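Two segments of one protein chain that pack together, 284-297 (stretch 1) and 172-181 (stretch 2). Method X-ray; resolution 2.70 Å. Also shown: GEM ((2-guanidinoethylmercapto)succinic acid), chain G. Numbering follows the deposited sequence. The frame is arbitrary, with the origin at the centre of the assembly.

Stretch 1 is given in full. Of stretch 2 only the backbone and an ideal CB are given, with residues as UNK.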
# COMPACT_ATOMS: atom_id res chain seq x y z
N GLU A 284 -19.17 -1.34 7.68
CA GLU A 284 -18.18 -0.76 8.58
C GLU A 284 -17.41 -1.82 9.35
O GLU A 284 -17.90 -2.91 9.63
CB GLU A 284 -18.81 0.26 9.55
CG GLU A 284 -19.21 1.57 8.87
CD GLU A 284 -19.53 2.68 9.85
OE1 GLU A 284 -20.06 3.74 9.42
OE2 GLU A 284 -19.25 2.51 11.06
N LEU A 285 -16.17 -1.48 9.66
CA LEU A 285 -15.35 -2.35 10.47
C LEU A 285 -14.37 -1.42 11.17
O LEU A 285 -14.08 -0.33 10.68
CB LEU A 285 -14.64 -3.38 9.59
CG LEU A 285 -13.53 -2.90 8.64
CD1 LEU A 285 -12.21 -2.92 9.38
CD2 LEU A 285 -13.45 -3.77 7.39
N SER A 286 -13.89 -1.84 12.33
CA SER A 286 -12.96 -1.00 13.06
C SER A 286 -11.64 -1.71 13.34
O SER A 286 -11.61 -2.94 13.47
CB SER A 286 -13.59 -0.50 14.35
OG SER A 286 -14.77 0.22 14.05
N GLY A 287 -10.56 -0.92 13.39
CA GLY A 287 -9.25 -1.43 13.75
C GLY A 287 -8.49 -1.98 12.57
O GLY A 287 -7.56 -2.77 12.72
N GLY A 288 -8.90 -1.57 11.38
CA GLY A 288 -8.24 -2.03 10.17
C GLY A 288 -6.91 -1.34 9.89
O GLY A 288 -6.64 -0.24 10.35
N MET A 289 -6.08 -1.99 9.09
CA MET A 289 -4.78 -1.43 8.73
C MET A 289 -4.93 -0.23 7.78
O MET A 289 -4.19 0.74 7.88
CB MET A 289 -3.91 -2.51 8.10
CG MET A 289 -2.51 -2.09 7.73
SD MET A 289 -1.50 -3.54 7.34
CE MET A 289 -2.35 -4.23 5.91
N GLN A 290 -5.90 -0.32 6.87
CA GLN A 290 -6.11 0.72 5.86
C GLN A 290 -6.23 2.07 6.52
O GLN A 290 -5.42 2.96 6.32
CB GLN A 290 -7.39 0.44 5.06
CG GLN A 290 -7.66 1.46 3.96
CD GLN A 290 -9.08 1.36 3.40
OE1 GLN A 290 -9.32 0.67 2.41
NE2 GLN A 290 -10.02 2.06 4.04
N ASP A 291 -7.27 2.23 7.33
CA ASP A 291 -7.52 3.53 7.93
C ASP A 291 -6.40 3.90 8.88
O ASP A 291 -6.19 5.09 9.16
CB ASP A 291 -8.90 3.57 8.63
CG ASP A 291 -10.06 3.61 7.63
OD1 ASP A 291 -9.82 3.49 6.41
OD2 ASP A 291 -11.22 3.76 8.07
N PHE A 292 -5.67 2.90 9.37
CA PHE A 292 -4.58 3.18 10.29
C PHE A 292 -3.44 3.91 9.58
O PHE A 292 -2.89 4.89 10.10
CB PHE A 292 -4.07 1.93 10.98
CG PHE A 292 -2.79 2.14 11.72
CD1 PHE A 292 -2.80 2.52 13.05
CD2 PHE A 292 -1.56 1.98 11.08
CE1 PHE A 292 -1.62 2.75 13.74
CE2 PHE A 292 -0.38 2.19 11.76
CZ PHE A 292 -0.40 2.58 13.10
N ASN A 293 -3.11 3.46 8.38
CA ASN A 293 -2.17 4.18 7.53
C ASN A 293 -2.50 5.67 7.39
O ASN A 293 -1.65 6.54 7.62
CB ASN A 293 -2.08 3.52 6.15
CG ASN A 293 -1.14 2.32 6.13
OD1 ASN A 293 0.03 2.43 5.74
ND2 ASN A 293 -1.66 1.16 6.54
N TYR A 294 -3.74 5.96 7.03
CA TYR A 294 -4.13 7.32 6.70
C TYR A 294 -4.12 8.23 7.93
O TYR A 294 -3.61 9.35 7.89
CB TYR A 294 -5.51 7.33 6.03
CG TYR A 294 -5.96 8.69 5.54
CD1 TYR A 294 -5.24 9.37 4.54
CD2 TYR A 294 -7.11 9.29 6.05
CE1 TYR A 294 -5.66 10.62 4.08
CE2 TYR A 294 -7.54 10.54 5.61
CZ TYR A 294 -6.81 11.20 4.62
OH TYR A 294 -7.24 12.43 4.17
N ALA A 295 -4.68 7.71 9.01
CA ALA A 295 -4.92 8.49 10.23
C ALA A 295 -3.69 8.65 11.11
O ALA A 295 -3.65 9.57 11.93
CB ALA A 295 -6.06 7.87 11.02
N PHE A 296 -2.69 7.78 10.97
CA PHE A 296 -1.54 7.83 11.87
C PHE A 296 -0.24 7.98 11.09
O PHE A 296 0.85 7.80 11.65
CB PHE A 296 -1.49 6.57 12.74
CG PHE A 296 -2.68 6.41 13.65
CD1 PHE A 296 -3.86 5.81 13.20
CD2 PHE A 296 -2.63 6.84 14.97
CE1 PHE A 296 -4.95 5.66 14.04
CE2 PHE A 296 -3.73 6.68 15.83
CZ PHE A 296 -4.89 6.09 15.36
N SER A 297 -0.37 8.28 9.80
CA SER A 297 0.80 8.54 8.97
C SER A 297 0.36 9.30 7.75
O SER A 297 -0.80 9.69 7.63
CB SER A 297 1.49 7.23 8.56
OG SER A 297 0.89 6.64 7.42
N UNK A 172 -8.78 -11.47 14.44
CA UNK A 172 -8.80 -10.89 13.11
C UNK A 172 -7.88 -9.67 13.04
O UNK A 172 -8.21 -8.59 13.55
CB UNK A 172 -10.23 -10.51 12.72
N UNK A 173 -6.73 -9.84 12.41
CA UNK A 173 -5.73 -8.79 12.37
C UNK A 173 -6.28 -7.51 11.75
O UNK A 173 -5.79 -6.42 12.04
CB UNK A 173 -4.50 -9.26 11.59
N UNK A 174 -7.33 -7.62 10.94
CA UNK A 174 -7.92 -6.44 10.34
C UNK A 174 -8.94 -5.85 11.28
O UNK A 174 -9.79 -5.06 10.86
CB UNK A 174 -8.56 -6.77 8.99
N UNK A 175 -8.89 -6.26 12.54
CA UNK A 175 -9.60 -5.55 13.61
C UNK A 175 -8.65 -5.13 14.73
O UNK A 175 -9.07 -4.55 15.72
CB UNK A 175 -10.72 -6.43 14.18
N UNK A 176 -7.37 -5.42 14.56
CA UNK A 176 -6.43 -5.33 15.68
C UNK A 176 -5.57 -4.07 15.71
O UNK A 176 -4.79 -3.87 16.64
CB UNK A 176 -5.51 -6.55 15.65
N UNK A 177 -5.71 -3.22 14.69
CA UNK A 177 -4.91 -1.99 14.61
C UNK A 177 -5.60 -0.89 15.40
O UNK A 177 -6.81 -0.94 15.60
CB UNK A 177 -4.70 -1.56 13.16
N UNK A 178 -4.83 0.09 15.89
CA UNK A 178 -5.40 1.25 16.57
C UNK A 178 -6.44 1.97 15.69
O UNK A 178 -6.25 2.16 14.48
CB UNK A 178 -4.29 2.22 16.97
N UNK A 179 -7.54 2.38 16.32
CA UNK A 179 -8.63 3.04 15.61
C UNK A 179 -8.54 4.54 15.81
O UNK A 179 -8.30 5.01 16.93
CB UNK A 179 -9.99 2.52 16.08
N UNK A 180 -8.73 5.29 14.73
CA UNK A 180 -8.66 6.75 14.80
C UNK A 180 -9.73 7.28 15.76
O UNK A 180 -9.54 8.31 16.40
CB UNK A 180 -8.83 7.37 13.41
N UNK A 181 -10.84 6.57 15.88
CA UNK A 181 -11.90 7.02 16.78
C UNK A 181 -11.74 6.53 18.23
O UNK A 181 -12.70 6.49 18.99
CB UNK A 181 -13.25 6.55 16.24
C8 GEM G . -12.95 -6.80 4.87
S7 GEM G . -11.72 -5.58 4.52
C6 GEM G . -12.40 -4.83 3.07
C5 GEM G . -13.84 -4.35 3.25
N3 GEM G . -13.81 -3.21 4.15
C1 GEM G . -14.85 -2.60 4.70
N4 GEM G . -14.67 -1.56 5.51
N2 GEM G . -16.09 -3.03 4.45
C9 GEM G . -12.64 -7.37 6.23
O14 GEM G . -11.59 -7.00 6.80
O15 GEM G . -13.44 -8.18 6.74
C10 GEM G . -13.03 -7.90 3.79
C11 GEM G . -11.84 -8.84 3.67
O12 GEM G . -11.37 -9.04 2.53
O13 GEM G . -11.40 -9.43 4.70

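Positions 172 and 173 have no atom of stretch 1 within 5.5 Å of their ideal CB atoms, so the contact restricts neither. They are Asp 172, whose OD1 accepts the backbone N of 174 at 2.8 Å, and Leu 173.

At position 174 the CA-to-CB bond runs sideways, and the ideal CB lies 4.9 Å from Gly 288 CA. The backbone N of Met 289 has no acceptor within stretch 1, and GEM O14 lies in a quite different direction, about 3.7 Å from the ideal CB at 174. A primary amide suits best, Asn foremost and Gln possibly, accepting from Met 289 N and donating to GEM; Asp could only accept, and Ser is too short to reach that N. The residue is Asn 174. Its OD1 accepts from Met 289 N (3.2 Å, 155°), while its ND2 donates to GEM O14 (2.6 Å).

At 175 the bond points away overall, yet the ideal CB is 3.7 Å from Ser 286 O. A short chain would fit, but the nearby GEM carboxylate favours a long cationic one, Lys or Arg. Arg 175 turns back: NH2 reaches GEM O14 at 2.8 Å and NH1 reaches GEM O15 at 3.3 Å, with Leu 285 CD2 over one guanidinium face.

Position 176 points away, its ideal CB 5.2 Å from Gly 287 O; many residues would do, and Asp 176 occupies it.

Position 177 points toward stretch 1. Its backbone N donates to Gly 287 O (2.7 Å, 147°), and its ideal CB is 3.1 Å from that same oxygen, a tight approach. Beyond lie Met 289 and Phe 292, an apolar surface suited to Leu, Met or an aromatic. Phe 177 takes Met 289 CB over its ring face, 3.9 Å from the centroid; its ring and that of Phe 292 meet obliquely, planes at 51°.

At 178, phi/psi of -55/138 permits proline, and the ideal CB stands 4.2 Å from both Phe 292 CD1 and Phe 296 CZ. A compact apolar residue, Pro, Val or Ala, packs against these rings. Pro 178 brings CG to 3.7 Å from Phe 292 CE1.

Position 179 points sideways, its ideal CB 4.4 Å from Gly 287 N; small or polar residues are plausible. Asp 179 places OD1 3.9 Å from that N, too far for a hydrogen bond, and is satisfied elsewhere in the structure.

At 180 the ideal CB lies 3.7 Å from Ala 295 CB, with the Asp 291 carboxylate farther along. Lys, Arg or a polar chain with an aliphatic stem would suit. Arg 180 NE comes within 4.1 Å of Asp 291 OD2, beyond a salt bridge.

At 181 no atom of stretch 1 lies within 5.5 Å of the ideal CB, so many side chains would do; the residue is Leu 181.

Stretch 2 172-181: DLNRDFPDRL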
# COMPACT_ATOMS: atom_id res chain seq x y z
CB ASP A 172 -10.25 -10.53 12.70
CG ASP A 172 -10.36 -10.06 11.25
OD1 ASP A 172 -9.38 -9.47 10.71
OD2 ASP A 172 -11.45 -10.27 10.66
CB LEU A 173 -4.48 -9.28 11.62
CG LEU A 173 -3.73 -10.42 12.32
CD1 LEU A 173 -2.60 -10.95 11.44
CD2 LEU A 173 -3.21 -9.99 13.69
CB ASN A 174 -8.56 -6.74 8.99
CG ASN A 174 -8.55 -5.54 8.06
OD1 ASN A 174 -7.79 -4.58 8.25
ND2 ASN A 174 -9.39 -5.59 7.03
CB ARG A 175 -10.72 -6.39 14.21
CG ARG A 175 -11.68 -6.92 13.19
CD ARG A 175 -12.23 -5.83 12.27
NE ARG A 175 -13.33 -6.39 11.50
CZ ARG A 175 -13.31 -6.73 10.22
NH1 ARG A 175 -14.41 -7.25 9.70
NH2 ARG A 175 -12.25 -6.55 9.46
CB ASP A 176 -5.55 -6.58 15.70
CG ASP A 176 -4.90 -6.80 17.04
OD1 ASP A 176 -5.55 -6.51 18.06
OD2 ASP A 176 -3.74 -7.26 17.07
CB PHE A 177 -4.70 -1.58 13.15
CG PHE A 177 -3.69 -2.45 12.40
CD1 PHE A 177 -4.04 -3.72 11.94
CD2 PHE A 177 -2.40 -1.99 12.18
CE1 PHE A 177 -3.12 -4.52 11.27
CE2 PHE A 177 -1.48 -2.79 11.51
CZ PHE A 177 -1.83 -4.05 11.06
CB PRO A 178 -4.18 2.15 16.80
CG PRO A 178 -3.00 1.21 16.80
CD PRO A 178 -3.36 0.12 15.85
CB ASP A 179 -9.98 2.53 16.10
CG ASP A 179 -11.12 2.97 15.21
OD1 ASP A 179 -10.97 2.89 13.97
OD2 ASP A 179 -12.18 3.39 15.74
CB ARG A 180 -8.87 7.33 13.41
CG ARG A 180 -10.15 6.87 12.79
CD ARG A 180 -10.20 7.19 11.33
NE ARG A 180 -11.52 6.85 10.82
CZ ARG A 180 -12.54 7.70 10.79
NH1 ARG A 180 -12.38 8.94 11.24
NH2 ARG A 180 -13.71 7.31 10.30
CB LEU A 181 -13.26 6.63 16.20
CG LEU A 181 -13.45 7.14 14.77
CD1 LEU A 181 -14.61 6.42 14.08
CD2 LEU A 181 -13.65 8.65 14.77
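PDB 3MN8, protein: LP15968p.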